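PDB 2NTP: pectinesterase A from Erwinia chrysanthemi, which hydrolyses the methyl esters of pectin's galacturonosyl units, releasing methanol in the first step of plant-tissue maceration and soft rot. Local coordinates for residues A[39-44]-A[59-64]; A[6-11]-A[35-40]; A[277-282]-A[299-304]; A[67-72]-A[88-93]. All coordinates share one frame; numbering follows the deposited sequence.

Contact 1 (A[39-44]-A[59-64]); sequences IKNGVY and GESRNG
Pectinesterase A is a right-handed parallel beta-helix, and this contact joins two successive turns where the chain leaves one sheet for the next: residues 39-44 run from strand 35-39 into strand 42-45, residues 59-64 from strand 55-59 towards strand 65-69. The last parallel rung pairs Ile39 with Gly59, and Glu60 N donates to Ile39 O. Beyond it the side chain of Glu60 takes over. Its CB, 3.5 Å from Asn41 OD1, starts towards the other turn; CG lies anti to the backbone N (chi1 179°), and the extended chain carries CG and CD across the Asn41 amide. The carboxylate stacks on that amide, their planes 3° apart, with CD 3.3 Å and OE2 3.5 Å from Asn41 ND2. At the tip, OE1 accepts an almost straight bond of 2.8 Å from Asn41 N, which arrives from above the carboxylate plane, and also touches Lys40 CD. The ammonium of Lys40 goes instead to Asp14, in a salt bridge. One residue further, Gly42 N donates to Gly64 O. Ser61 OG serves twice, accepting from Gly64 N in an ST motif while giving its proton to Asn41 OD1 at 2.8 Å, from above the amide carbonyl plane.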
loop_
_atom_site.group_PDB
_atom_site.type_symbol
_atom_site.label_atom_id
_atom_site.label_comp_id
_atom_site.label_asym_id
_atom_site.label_seq_id
_atom_site.Cartn_x
_atom_site.Cartn_y
_atom_site.Cartn_z
ATOM N N ILE A 39 15.800 -15.122 -2.252
ATOM C CA ILE A 39 14.633 -15.998 -2.245
ATOM C C ILE A 39 14.412 -16.551 -3.654
ATOM O O ILE A 39 14.014 -15.822 -4.560
ATOM C CB ILE A 39 13.366 -15.250 -1.743
ATOM C CG1 ILE A 39 13.605 -14.651 -0.350
ATOM C CG2 ILE A 39 12.160 -16.184 -1.729
ATOM C CD1 ILE A 39 12.566 -13.600 0.072
ATOM N N LYS A 40 14.686 -17.843 -3.840
ATOM C CA LYS A 40 14.482 -18.487 -5.143
ATOM C C LYS A 40 12.995 -18.618 -5.470
ATOM O O LYS A 40 12.157 -18.618 -4.559
ATOM C CB LYS A 40 15.165 -19.863 -5.184
ATOM C CG LYS A 40 16.682 -19.820 -5.065
ATOM C CD LYS A 40 17.337 -19.409 -6.383
ATOM C CE LYS A 40 18.818 -19.764 -6.412
ATOM N NZ LYS A 40 19.036 -21.234 -6.559
ATOM N N ASN A 41 12.682 -18.720 -6.764
ATOM C CA ASN A 41 11.304 -18.825 -7.254
ATOM C C ASN A 41 10.472 -19.851 -6.495
ATOM O O ASN A 41 10.945 -20.952 -6.186
ATOM C CB ASN A 41 11.273 -19.143 -8.754
ATOM C CG ASN A 41 11.652 -17.952 -9.620
ATOM O OD1 ASN A 41 11.452 -16.800 -9.239
ATOM N ND2 ASN A 41 12.197 -18.230 -10.798
ATOM N N GLY A 42 9.240 -19.471 -6.192
ATOM C CA GLY A 42 8.316 -20.320 -5.453
ATOM C C GLY A 42 7.287 -19.457 -4.756
ATOM O O GLY A 42 7.469 -18.244 -4.638
ATOM N N VAL A 43 6.200 -20.085 -4.314
ATOM C CA VAL A 43 5.168 -19.399 -3.539
ATOM C C VAL A 43 5.348 -19.788 -2.077
ATOM O O VAL A 43 5.170 -20.955 -1.694
ATOM C CB VAL A 43 3.733 -19.737 -4.033
ATOM C CG1 VAL A 43 2.682 -19.041 -3.175
ATOM C CG2 VAL A 43 3.563 -19.345 -5.491
ATOM N N TYR A 44 5.719 -18.803 -1.274
ATOM C CA TYR A 44 5.974 -19.000 0.147
ATOM C C TYR A 44 4.773 -18.525 0.950
ATOM O O TYR A 44 4.505 -17.323 1.044
ATOM C CB TYR A 44 7.268 -18.286 0.550
ATOM C CG TYR A 44 8.465 -18.790 -0.231
ATOM C CD1 TYR A 44 8.752 -18.299 -1.511
ATOM C CD2 TYR A 44 9.291 -19.788 0.292
ATOM C CE1 TYR A 44 9.842 -18.780 -2.242
ATOM C CE2 TYR A 44 10.377 -20.271 -0.430
ATOM C CZ TYR A 44 10.648 -19.764 -1.689
ATOM O OH TYR A 44 11.731 -20.246 -2.392
ATOM N N GLY A 59 14.282 -11.373 -4.365
ATOM C CA GLY A 59 13.672 -12.514 -5.027
ATOM C C GLY A 59 14.366 -12.817 -6.339
ATOM O O GLY A 59 14.985 -11.934 -6.941
ATOM N N GLU A 60 14.268 -14.073 -6.772
ATOM C CA GLU A 60 14.840 -14.515 -8.047
ATOM C C GLU A 60 14.215 -13.777 -9.235
ATOM O O GLU A 60 14.905 -13.449 -10.205
ATOM C CB GLU A 60 14.685 -16.034 -8.200
ATOM C CG GLU A 60 15.222 -16.596 -9.523
ATOM C CD GLU A 60 15.252 -18.118 -9.576
ATOM O OE1 GLU A 60 14.864 -18.780 -8.584
ATOM O OE2 GLU A 60 15.676 -18.653 -10.626
ATOM N N SER A 61 12.912 -13.524 -9.147
ATOM C CA SER A 61 12.164 -12.792 -10.169
ATOM C C SER A 61 10.884 -12.277 -9.524
ATOM O O SER A 61 10.332 -12.930 -8.634
ATOM C CB SER A 61 11.818 -13.698 -11.354
ATOM O OG SER A 61 10.883 -14.705 -10.981
ATOM N N ARG A 62 10.418 -11.112 -9.964
ATOM C CA ARG A 62 9.132 -10.589 -9.500
ATOM C C ARG A 62 7.994 -11.547 -9.857
ATOM O O ARG A 62 7.115 -11.810 -9.033
ATOM C CB ARG A 62 8.854 -9.208 -10.094
ATOM C CG ARG A 62 7.710 -8.476 -9.399
ATOM C CD ARG A 62 7.559 -7.079 -9.934
ATOM N NE ARG A 62 6.665 -7.009 -11.086
ATOM C CZ ARG A 62 6.452 -5.899 -11.789
ATOM N NH1 ARG A 62 7.082 -4.775 -11.465
ATOM N NH2 ARG A 62 5.615 -5.915 -12.817
ATOM N N ASN A 63 8.022 -12.073 -11.082
ATOM C CA ASN A 63 6.978 -12.992 -11.542
ATOM C C ASN A 63 6.888 -14.291 -10.727
ATOM O O ASN A 63 5.795 -14.807 -10.507
ATOM C CB ASN A 63 7.170 -13.328 -13.030
ATOM C CG ASN A 63 6.637 -12.241 -13.973
ATOM O OD1 ASN A 63 6.769 -12.364 -15.197
ATOM N ND2 ASN A 63 6.036 -11.191 -13.421
ATOM N N GLY A 64 8.037 -14.789 -10.267
ATOM C CA GLY A 64 8.140 -16.136 -9.694
ATOM C C GLY A 64 8.407 -16.288 -8.206
ATOM O O GLY A 64 8.181 -17.371 -7.643
#

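Contact 2 (A[6-11]-A[35-40]); sequences AVVSKS and FVILIK
Strand 6-8 is the first of the beta-helix and lies parallel to strand 35-39, with Ala6, Val7 and Val8 paired to Ile37, Leu38 and Ile39. The ladder illustrates how a parallel pair uses its backbone groups: on the edge strand 6-8, Ala6 and Val8 turn both N-H and C=O to the neighbour, while Val7, and Ser9 after it, bond the backbone of Phe18. The ladder opens weakly, Ala6 N reaching Val36 O at 3.3 Å, and the bonds after it are shorter. Leu38 N gives to Ala6 O in the carbonyl plane, and Val8 N meets Leu38 O at 2.7 Å, nearly along the C=O axis. Lys40 N then donates to Val8 O at 2.8 Å, extending the pattern one step past the strand. Two carbonyls carry a second, softer contact from a CA-H group: Ala6 O from Ile37 CA, and Leu38 O from Val7 CA at 3.3 Å. Beyond the ladder, Ser9 OG donates to a lone pair of Ser11 O and also bonds Thr17.

Side chains alternate between the sheet's two faces. Ala6, Val8, Ile37 and Ile39 share the face covered by helix 21-26, the crossover of this beta-alpha-beta unit; there the side chains of Val8 and Ile37 cross obliquely, with Val8 CG2 3.7 Å from Ile37 CG2, and Ala6 CB sits 4.1 Å from Phe35 CZ. On the other face Val7 CG1 lies against Leu38 CD2. Ala6 and Val8 thus spend their backbone polarity on residues 35-40, and the four side chains on the helix-facing side are all apolar.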
loop_
_atom_site.group_PDB
_atom_site.type_symbol
_atom_site.label_atom_id
_atom_site.label_comp_id
_atom_site.label_asym_id
_atom_site.label_seq_id
_atom_site.Cartn_x
_atom_site.Cartn_y
_atom_site.Cartn_z
ATOM N N ALA A 6 22.074 -15.438 3.324
ATOM C CA ALA A 6 21.210 -16.615 3.384
ATOM C C ALA A 6 20.467 -16.800 2.067
ATOM O O ALA A 6 20.223 -15.830 1.347
ATOM C CB ALA A 6 20.225 -16.492 4.537
ATOM N N VAL A 7 20.122 -18.047 1.753
ATOM C CA VAL A 7 19.348 -18.366 0.551
ATOM C C VAL A 7 18.127 -19.204 0.930
ATOM O O VAL A 7 18.232 -20.137 1.727
ATOM C CB VAL A 7 20.200 -19.105 -0.523
ATOM C CG1 VAL A 7 19.379 -19.383 -1.778
ATOM C CG2 VAL A 7 21.440 -18.293 -0.886
ATOM N N VAL A 8 16.974 -18.847 0.368
ATOM C CA VAL A 8 15.733 -19.598 0.552
ATOM C C VAL A 8 15.357 -20.266 -0.769
ATOM O O VAL A 8 15.403 -19.631 -1.823
ATOM C CB VAL A 8 14.567 -18.682 1.031
ATOM C CG1 VAL A 8 13.313 -19.495 1.323
ATOM C CG2 VAL A 8 14.964 -17.908 2.267
ATOM N N SER A 9 15.001 -21.548 -0.708
ATOM C CA SER A 9 14.554 -22.282 -1.893
ATOM C C SER A 9 13.539 -23.368 -1.549
ATOM O O SER A 9 13.490 -23.851 -0.416
ATOM C CB SER A 9 15.743 -22.894 -2.644
ATOM O OG SER A 9 16.269 -24.007 -1.949
ATOM N N LYS A 10 12.737 -23.739 -2.543
ATOM C CA LYS A 10 11.753 -24.808 -2.408
ATOM C C LYS A 10 12.395 -26.187 -2.540
ATOM O O LYS A 10 11.866 -27.175 -2.028
ATOM C CB LYS A 10 10.648 -24.653 -3.460
ATOM C CG LYS A 10 9.680 -23.505 -3.205
ATOM C CD LYS A 10 8.789 -23.785 -2.005
ATOM C CE LYS A 10 7.835 -22.639 -1.755
ATOM N NZ LYS A 10 7.007 -22.866 -0.539
ATOM N N SER A 11 13.534 -26.243 -3.230
ATOM C CA SER A 11 14.210 -27.506 -3.520
ATOM C C SER A 11 15.318 -27.827 -2.520
ATOM O O SER A 11 16.085 -26.948 -2.120
ATOM C CB SER A 11 14.780 -27.493 -4.942
ATOM O OG SER A 11 13.750 -27.340 -5.904
ATOM N N PHE A 35 22.049 -7.546 6.228
ATOM C CA PHE A 35 21.766 -8.969 6.062
ATOM C C PHE A 35 20.895 -9.142 4.827
ATOM O O PHE A 35 19.784 -8.607 4.768
ATOM C CB PHE A 35 21.067 -9.530 7.304
ATOM C CG PHE A 35 21.084 -11.034 7.386
ATOM C CD1 PHE A 35 22.195 -11.701 7.899
ATOM C CD2 PHE A 35 19.993 -11.785 6.953
ATOM C CE1 PHE A 35 22.223 -13.090 7.981
ATOM C CE2 PHE A 35 20.013 -13.181 7.030
ATOM C CZ PHE A 35 21.133 -13.831 7.544
ATOM N N VAL A 36 21.415 -9.876 3.848
ATOM C CA VAL A 36 20.790 -9.999 2.531
ATOM C C VAL A 36 20.375 -11.442 2.263
ATOM O O VAL A 36 21.197 -12.363 2.334
ATOM C CB VAL A 36 21.734 -9.504 1.407
ATOM C CG1 VAL A 36 21.001 -9.407 0.073
ATOM C CG2 VAL A 36 22.358 -8.158 1.788
ATOM N N ILE A 37 19.093 -11.627 1.951
ATOM C CA ILE A 37 18.530 -12.954 1.717
ATOM C C ILE A 37 18.042 -13.098 0.277
ATOM O O ILE A 37 17.228 -12.296 -0.199
ATOM C CB ILE A 37 17.369 -13.252 2.702
ATOM C CG1 ILE A 37 17.851 -13.104 4.147
ATOM C CG2 ILE A 37 16.788 -14.655 2.448
ATOM C CD1 ILE A 37 16.735 -13.040 5.188
ATOM N N LEU A 38 18.553 -14.113 -0.416
ATOM C CA LEU A 38 18.063 -14.449 -1.744
ATOM C C LEU A 38 16.911 -15.425 -1.589
ATOM O O LEU A 38 17.020 -16.419 -0.864
ATOM C CB LEU A 38 19.166 -15.053 -2.623
ATOM C CG LEU A 38 18.781 -15.526 -4.035
ATOM C CD1 LEU A 38 18.377 -14.369 -4.953
ATOM C CD2 LEU A 38 19.921 -16.334 -4.664
ATOM N N ILE A 39 15.800 -15.122 -2.252
ATOM C CA ILE A 39 14.633 -15.998 -2.245
ATOM C C ILE A 39 14.412 -16.551 -3.654
ATOM O O ILE A 39 14.014 -15.822 -4.560
ATOM C CB ILE A 39 13.366 -15.250 -1.743
ATOM C CG1 ILE A 39 13.605 -14.651 -0.350
ATOM C CG2 ILE A 39 12.160 -16.184 -1.729
ATOM C CD1 ILE A 39 12.566 -13.600 0.072
ATOM N N LYS A 40 14.686 -17.843 -3.840
ATOM C CA LYS A 40 14.482 -18.487 -5.143
ATOM C C LYS A 40 12.995 -18.618 -5.470
ATOM O O LYS A 40 12.157 -18.618 -4.559
ATOM C CB LYS A 40 15.165 -19.863 -5.184
ATOM C CG LYS A 40 16.682 -19.820 -5.065
ATOM C CD LYS A 40 17.337 -19.409 -6.383
ATOM C CE LYS A 40 18.818 -19.764 -6.412
ATOM N NZ LYS A 40 19.036 -21.234 -6.559
#

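Contact 3 (A[277-282]-A[299-304])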
loop_
_atom_site.group_PDB
_atom_site.type_symbol
_atom_site.label_atom_id
_atom_site.label_comp_id
_atom_site.label_asym_id
_atom_site.label_seq_id
_atom_site.Cartn_x
_atom_site.Cartn_y
_atom_site.Cartn_z
ATOM N N TYR A 277 -12.417 9.219 -12.272
ATOM C CA TYR A 277 -13.367 10.342 -12.327
ATOM C C TYR A 277 -12.868 11.613 -11.633
ATOM O O TYR A 277 -13.401 12.705 -11.873
ATOM C CB TYR A 277 -14.754 9.941 -11.793
ATOM C CG TYR A 277 -14.782 9.485 -10.347
ATOM C CD1 TYR A 277 -14.713 10.404 -9.294
ATOM C CD2 TYR A 277 -14.897 8.134 -10.032
ATOM C CE1 TYR A 277 -14.738 9.976 -7.962
ATOM C CE2 TYR A 277 -14.928 7.699 -8.702
ATOM C CZ TYR A 277 -14.848 8.623 -7.680
ATOM O OH TYR A 277 -14.875 8.190 -6.375
ATOM N N GLY A 278 -11.856 11.472 -10.776
ATOM C CA GLY A 278 -11.348 12.587 -9.970
ATOM C C GLY A 278 -11.194 12.194 -8.515
ATOM O O GLY A 278 -10.895 11.041 -8.209
ATOM N N TRP A 279 -11.392 13.157 -7.618
ATOM C CA TRP A 279 -11.238 12.931 -6.182
ATOM C C TRP A 279 -12.599 12.681 -5.527
ATOM O O TRP A 279 -13.642 12.865 -6.159
ATOM C CB TRP A 279 -10.561 14.143 -5.531
ATOM C CG TRP A 279 -9.231 14.513 -6.133
ATOM C CD1 TRP A 279 -8.990 15.507 -7.043
ATOM C CD2 TRP A 279 -7.962 13.901 -5.863
ATOM N NE1 TRP A 279 -7.651 15.550 -7.355
ATOM C CE2 TRP A 279 -6.997 14.575 -6.648
ATOM C CE3 TRP A 279 -7.545 12.850 -5.033
ATOM C CZ2 TRP A 279 -5.637 14.233 -6.628
ATOM C CZ3 TRP A 279 -6.198 12.510 -5.007
ATOM C CH2 TRP A 279 -5.255 13.200 -5.804
ATOM N N ASP A 280 -12.597 12.268 -4.260
ATOM C CA ASP A 280 -13.858 12.020 -3.558
ATOM C C ASP A 280 -13.777 12.371 -2.075
ATOM O O ASP A 280 -12.694 12.646 -1.547
ATOM C CB ASP A 280 -14.302 10.559 -3.734
ATOM C CG ASP A 280 -15.816 10.413 -3.894
ATOM O OD1 ASP A 280 -16.583 11.186 -3.273
ATOM O OD2 ASP A 280 -16.242 9.510 -4.641
ATOM N N LYS A 281 -14.941 12.366 -1.425
ATOM C CA LYS A 281 -15.054 12.578 0.016
ATOM C C LYS A 281 -15.024 11.247 0.770
ATOM O O LYS A 281 -15.113 10.172 0.170
ATOM C CB LYS A 281 -16.347 13.346 0.342
ATOM C CG LYS A 281 -17.631 12.634 -0.073
ATOM C CD LYS A 281 -18.862 13.513 0.137
ATOM C CE LYS A 281 -20.131 12.733 -0.173
ATOM N NZ LYS A 281 -21.316 13.626 -0.324
ATOM N N MET A 282 -14.896 11.331 2.092
ATOM C CA MET A 282 -14.905 10.154 2.948
ATOM C C MET A 282 -15.502 10.511 4.298
ATOM O O MET A 282 -15.311 11.627 4.787
ATOM C CB MET A 282 -13.487 9.611 3.130
ATOM C CG MET A 282 -13.418 8.232 3.777
ATOM S SD MET A 282 -11.727 7.637 3.907
ATOM C CE MET A 282 -11.999 6.016 4.613
ATOM N N SER A 299 -8.691 18.928 1.401
ATOM C CA SER A 299 -7.549 18.027 1.530
ATOM C C SER A 299 -6.446 18.415 0.544
ATOM O O SER A 299 -6.671 19.239 -0.347
ATOM C CB SER A 299 -7.999 16.583 1.299
ATOM O OG SER A 299 -9.113 16.275 2.123
ATOM N N ARG A 300 -5.265 17.821 0.699
ATOM C CA ARG A 300 -4.102 18.189 -0.117
ATOM C C ARG A 300 -3.993 17.273 -1.333
ATOM O O ARG A 300 -3.093 16.433 -1.430
ATOM C CB ARG A 300 -2.818 18.199 0.722
ATOM C CG ARG A 300 -2.810 19.259 1.818
ATOM C CD ARG A 300 -1.564 19.172 2.678
ATOM N NE ARG A 300 -1.621 18.073 3.640
ATOM C CZ ARG A 300 -0.609 17.709 4.425
ATOM N NH1 ARG A 300 0.556 18.346 4.357
ATOM N NH2 ARG A 300 -0.754 16.704 5.271
ATOM N N PHE A 301 -4.942 17.451 -2.250
ATOM C CA PHE A 301 -5.086 16.604 -3.430
ATOM C C PHE A 301 -4.727 17.389 -4.690
ATOM O O PHE A 301 -5.438 18.334 -5.060
ATOM C CB PHE A 301 -6.535 16.118 -3.548
ATOM C CG PHE A 301 -6.966 15.120 -2.491
ATOM C CD1 PHE A 301 -6.046 14.456 -1.683
ATOM C CD2 PHE A 301 -8.320 14.810 -2.350
ATOM C CE1 PHE A 301 -6.473 13.523 -0.729
ATOM C CE2 PHE A 301 -8.756 13.872 -1.405
ATOM C CZ PHE A 301 -7.828 13.230 -0.593
ATOM N N PHE A 302 -3.632 17.002 -5.348
ATOM C CA PHE A 302 -3.138 17.751 -6.511
ATOM C C PHE A 302 -2.627 16.866 -7.635
ATOM O O PHE A 302 -2.222 15.727 -7.409
ATOM C CB PHE A 302 -2.015 18.710 -6.104
ATOM C CG PHE A 302 -2.402 19.693 -5.037
ATOM C CD1 PHE A 302 -3.102 20.853 -5.363
ATOM C CD2 PHE A 302 -2.057 19.465 -3.710
ATOM C CE1 PHE A 302 -3.462 21.769 -4.371
ATOM C CE2 PHE A 302 -2.416 20.374 -2.712
ATOM C CZ PHE A 302 -3.118 21.526 -3.048
ATOM N N GLU A 303 -2.632 17.422 -8.847
ATOM C CA GLU A 303 -2.035 16.785 -10.012
ATOM C C GLU A 303 -1.087 17.744 -10.721
ATOM O O GLU A 303 -1.202 18.966 -10.593
ATOM C CB GLU A 303 -3.109 16.341 -11.002
ATOM C CG GLU A 303 -3.920 15.145 -10.563
ATOM C CD GLU A 303 -5.111 14.927 -11.464
ATOM O OE1 GLU A 303 -6.184 15.487 -11.169
ATOM O OE2 GLU A 303 -4.963 14.217 -12.479
ATOM N N TYR A 304 -0.162 17.172 -11.480
ATOM C CA TYR A 304 0.713 17.945 -12.338
ATOM C C TYR A 304 0.948 17.150 -13.612
ATOM O O TYR A 304 1.499 16.055 -13.575
ATOM C CB TYR A 304 2.038 18.250 -11.636
ATOM C CG TYR A 304 3.008 19.051 -12.484
ATOM C CD1 TYR A 304 2.819 20.417 -12.698
ATOM C CD2 TYR A 304 4.118 18.439 -13.067
ATOM C CE1 TYR A 304 3.713 21.153 -13.473
ATOM C CE2 TYR A 304 5.021 19.166 -13.843
ATOM C CZ TYR A 304 4.811 20.521 -14.042
ATOM O OH TYR A 304 5.703 21.238 -14.812
HETATM O O HOH W 1 -6.144 17.227 -9.051
#
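The indole of Trp279 and the ring of Phe301 lie in an offset stack, their planes 15° apart and the centroid of the indole's six-membered ring 4.4 Å from that of the phenyl ring. The offset places Phe301 CB, rather than the middle of its ring, over the centre of that indole ring, 3.4 Å from the centroid in a CH-pi contact. The phenyl ring itself slides outwards over CE3 and CZ3 of Trp279, and Phe301 CD2 comes to 3.4 Å from Trp279 CE3. Phe301 is covered on both faces: Trp279 CE3 lies towards the rim of one, while Ser299 CB, from its own segment, sits over the centre of the other. At its edge, near the ring plane, is Asp280 O, 4.1 Å from Phe301 CE2.

The indole edge is polar. Trp279 NE1 donates in plane to a water at 2.8 Å, and this water passes a hydrogen bond on to Glu303 OE1, so that the carboxylate, turned 81° from the indole, is linked to it indirectly. Glu303 is further held by Arg317 through OE1 and by Ser306 through OE2.

Behind the stack, Asp280 turns away. Its OD2 receives Tyr277 OH on the anti lone pair at 2.6 Å, and its OD1 receives Lys281 N, which fixes the carboxylate's rotation beside the substrate-binding residues Tyr206 and Arg243. Met282 touches bound galacturonic acid. Aromatic packing thus ties the last strand of the parallel beta-helix, 300-304, to residues 277-282, at the margin of the pectin-binding cleft.

Contact 4 (A[67-72]-A[88-93])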
loop_
_atom_site.group_PDB
_atom_site.type_symbol
_atom_site.label_atom_id
_atom_site.label_comp_id
_atom_site.label_asym_id
_atom_site.label_seq_id
_atom_site.Cartn_x
_atom_site.Cartn_y
_atom_site.Cartn_z
ATOM N N ILE A 67 5.534 -14.087 -1.877
ATOM C CA ILE A 67 5.233 -14.242 -0.456
ATOM C C ILE A 67 3.750 -13.933 -0.298
ATOM O O ILE A 67 3.304 -12.840 -0.637
ATOM C CB ILE A 67 6.075 -13.279 0.419
ATOM C CG1 ILE A 67 7.556 -13.351 0.014
ATOM C CG2 ILE A 67 5.857 -13.568 1.909
ATOM C CD1 ILE A 67 8.448 -12.266 0.632
ATOM N N ALA A 68 2.987 -14.906 0.190
ATOM C CA ALA A 68 1.530 -14.798 0.178
ATOM C C ALA A 68 0.868 -15.430 1.394
ATOM O O ALA A 68 1.291 -16.485 1.872
ATOM C CB ALA A 68 0.975 -15.422 -1.096
ATOM N N ALA A 69 -0.169 -14.766 1.889
ATOM C CA ALA A 69 -1.046 -15.327 2.916
ATOM C C ALA A 69 -2.423 -14.682 2.803
ATOM O O ALA A 69 -2.545 -13.546 2.334
ATOM C CB ALA A 69 -0.464 -15.117 4.309
ATOM N N ALA A 70 -3.453 -15.413 3.225
ATOM C CA ALA A 70 -4.824 -14.911 3.185
ATOM C C ALA A 70 -5.318 -14.539 4.577
ATOM O O ALA A 70 -5.532 -15.413 5.428
ATOM C CB ALA A 70 -5.750 -15.938 2.538
ATOM N N THR A 71 -5.488 -13.239 4.816
ATOM C CA THR A 71 -5.967 -12.747 6.111
ATOM C C THR A 71 -6.749 -11.451 5.925
ATOM O O THR A 71 -6.200 -10.468 5.421
ATOM C CB THR A 71 -4.792 -12.470 7.102
ATOM O OG1 THR A 71 -3.761 -13.460 6.946
ATOM C CG2 THR A 71 -5.280 -12.445 8.554
ATOM N N ALA A 72 -8.023 -11.449 6.317
ATOM C CA ALA A 72 -8.796 -10.202 6.348
ATOM C C ALA A 72 -8.829 -9.639 7.762
ATOM O O ALA A 72 -8.555 -10.363 8.728
ATOM C CB ALA A 72 -10.214 -10.425 5.831
ATOM N N SER A 88 -3.884 -7.765 9.717
ATOM C CA SER A 88 -4.149 -8.608 8.545
ATOM C C SER A 88 -2.965 -8.717 7.585
ATOM O O SER A 88 -2.997 -9.518 6.645
ATOM C CB SER A 88 -5.357 -8.069 7.771
ATOM O OG SER A 88 -5.007 -6.917 7.014
ATOM N N SER A 89 -1.934 -7.903 7.811
ATOM C CA SER A 89 -0.868 -7.740 6.827
ATOM C C SER A 89 -0.057 -9.010 6.601
ATOM O O SER A 89 0.317 -9.690 7.553
ATOM C CB SER A 89 0.065 -6.595 7.217
ATOM O OG SER A 89 0.890 -6.269 6.108
ATOM N N THR A 90 0.229 -9.309 5.334
ATOM C CA THR A 90 1.090 -10.446 5.006
ATOM C C THR A 90 2.518 -10.154 5.467
ATOM O O THR A 90 3.157 -10.999 6.095
ATOM C CB THR A 90 1.040 -10.789 3.502
ATOM O OG1 THR A 90 -0.297 -11.175 3.157
ATOM C CG2 THR A 90 2.000 -11.943 3.156
ATOM N N ILE A 91 3.006 -8.954 5.155
ATOM C CA ILE A 91 4.329 -8.518 5.600
ATOM C C ILE A 91 4.210 -7.200 6.357
ATOM O O ILE A 91 3.575 -6.256 5.882
ATOM C CB ILE A 91 5.329 -8.396 4.419
ATOM C CG1 ILE A 91 5.589 -9.778 3.805
ATOM C CG2 ILE A 91 6.649 -7.741 4.876
ATOM C CD1 ILE A 91 6.612 -9.787 2.671
ATOM N N THR A 92 4.810 -7.165 7.543
ATOM C CA THR A 92 4.827 -5.972 8.383
ATOM C C THR A 92 6.278 -5.518 8.549
ATOM O O THR A 92 7.117 -6.295 9.001
ATOM C CB THR A 92 4.192 -6.267 9.760
ATOM O OG1 THR A 92 2.822 -6.670 9.584
ATOM C CG2 THR A 92 4.248 -5.044 10.655
ATOM N N ILE A 93 6.567 -4.273 8.169
ATOM C CA ILE A 93 7.921 -3.722 8.317
ATOM C C ILE A 93 7.962 -2.788 9.515
ATOM O O ILE A 93 7.373 -1.699 9.483
ATOM C CB ILE A 93 8.410 -2.962 7.043
ATOM C CG1 ILE A 93 8.248 -3.811 5.774
ATOM C CG2 ILE A 93 9.858 -2.479 7.228
ATOM C CD1 ILE A 93 9.036 -5.118 5.764
HETATM O O HOH W 2 -1.991 -11.882 5.505
#
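Apolar contact comes first, between Ile67, at the start of its segment, and Ile91. The two side chains cross at about a right angle and meet tip to tip, their CD1 atoms 3.7 Å apart; each CG1 lies anti to its own carbonyl carbon, and each chain is extended beyond it. Leu48 touches both residues, adding a side chain from strand 48-50. Further along, Thr90 turns its methyl CG2, anti to the backbone N, against the backbone of Ala68 and Ala69, 3.8 Å from Ala69 N.

Packing of side chain on backbone recurs at Ser88, whose CB rests on Thr71 and Ala72, 3.5 Å from Thr71 O.

Polar linkage runs through a single water, lodged between Thr71, Ser88 and Thr90, where the two backbones run closest. It donates to Ser88 O at 2.8 Å and to Thr90 OG1 at 3.0 Å, and also hydrogen-bonds Thr71 OG1 at 2.8 Å, so three groups from both segments grip it. Thr90 OG1 bonds Arg106 O as well, and Ser88 OG is engaged by Thr85 O and Val131 N. Within its own segment Ser89 OG reaches Ile91 O at 2.7 Å, from well above the carbonyl plane.

The touching parts, 67-72 and 88-91, run nearly antiparallel (164°), yet strands 65-69 and 91-93 belong to different parallel sheets. Side chains meeting across the interior between sheets are characteristic of the parallel beta-helix, here close to the substrate-binding residues Thr85 and Gln129.

In the fold
Contact 2 opens first along the chain, and contact 1 begins on the segment where it ends. The two form one continuous piece at the start of the beta-helix: they share Ile39 and Lys40, their centres lie about 9 Å apart, and Tyr44 packs on Val8. Contact 4 follows, its centre about 16 Å from that of contact 1, joined through neighbouring strands 42-45 and 65-69, where Tyr44 O probably bonds Ala68 N. Contact 3 closes the series, about 41 Å from contact 2 between centres, yet both reach the same ten-stranded sheet, whose outermost strands are 6-8 and 300-304. The four thus sample a long solenoid, from the N-terminal end to the pectin-binding region beside contacts 3 and 4.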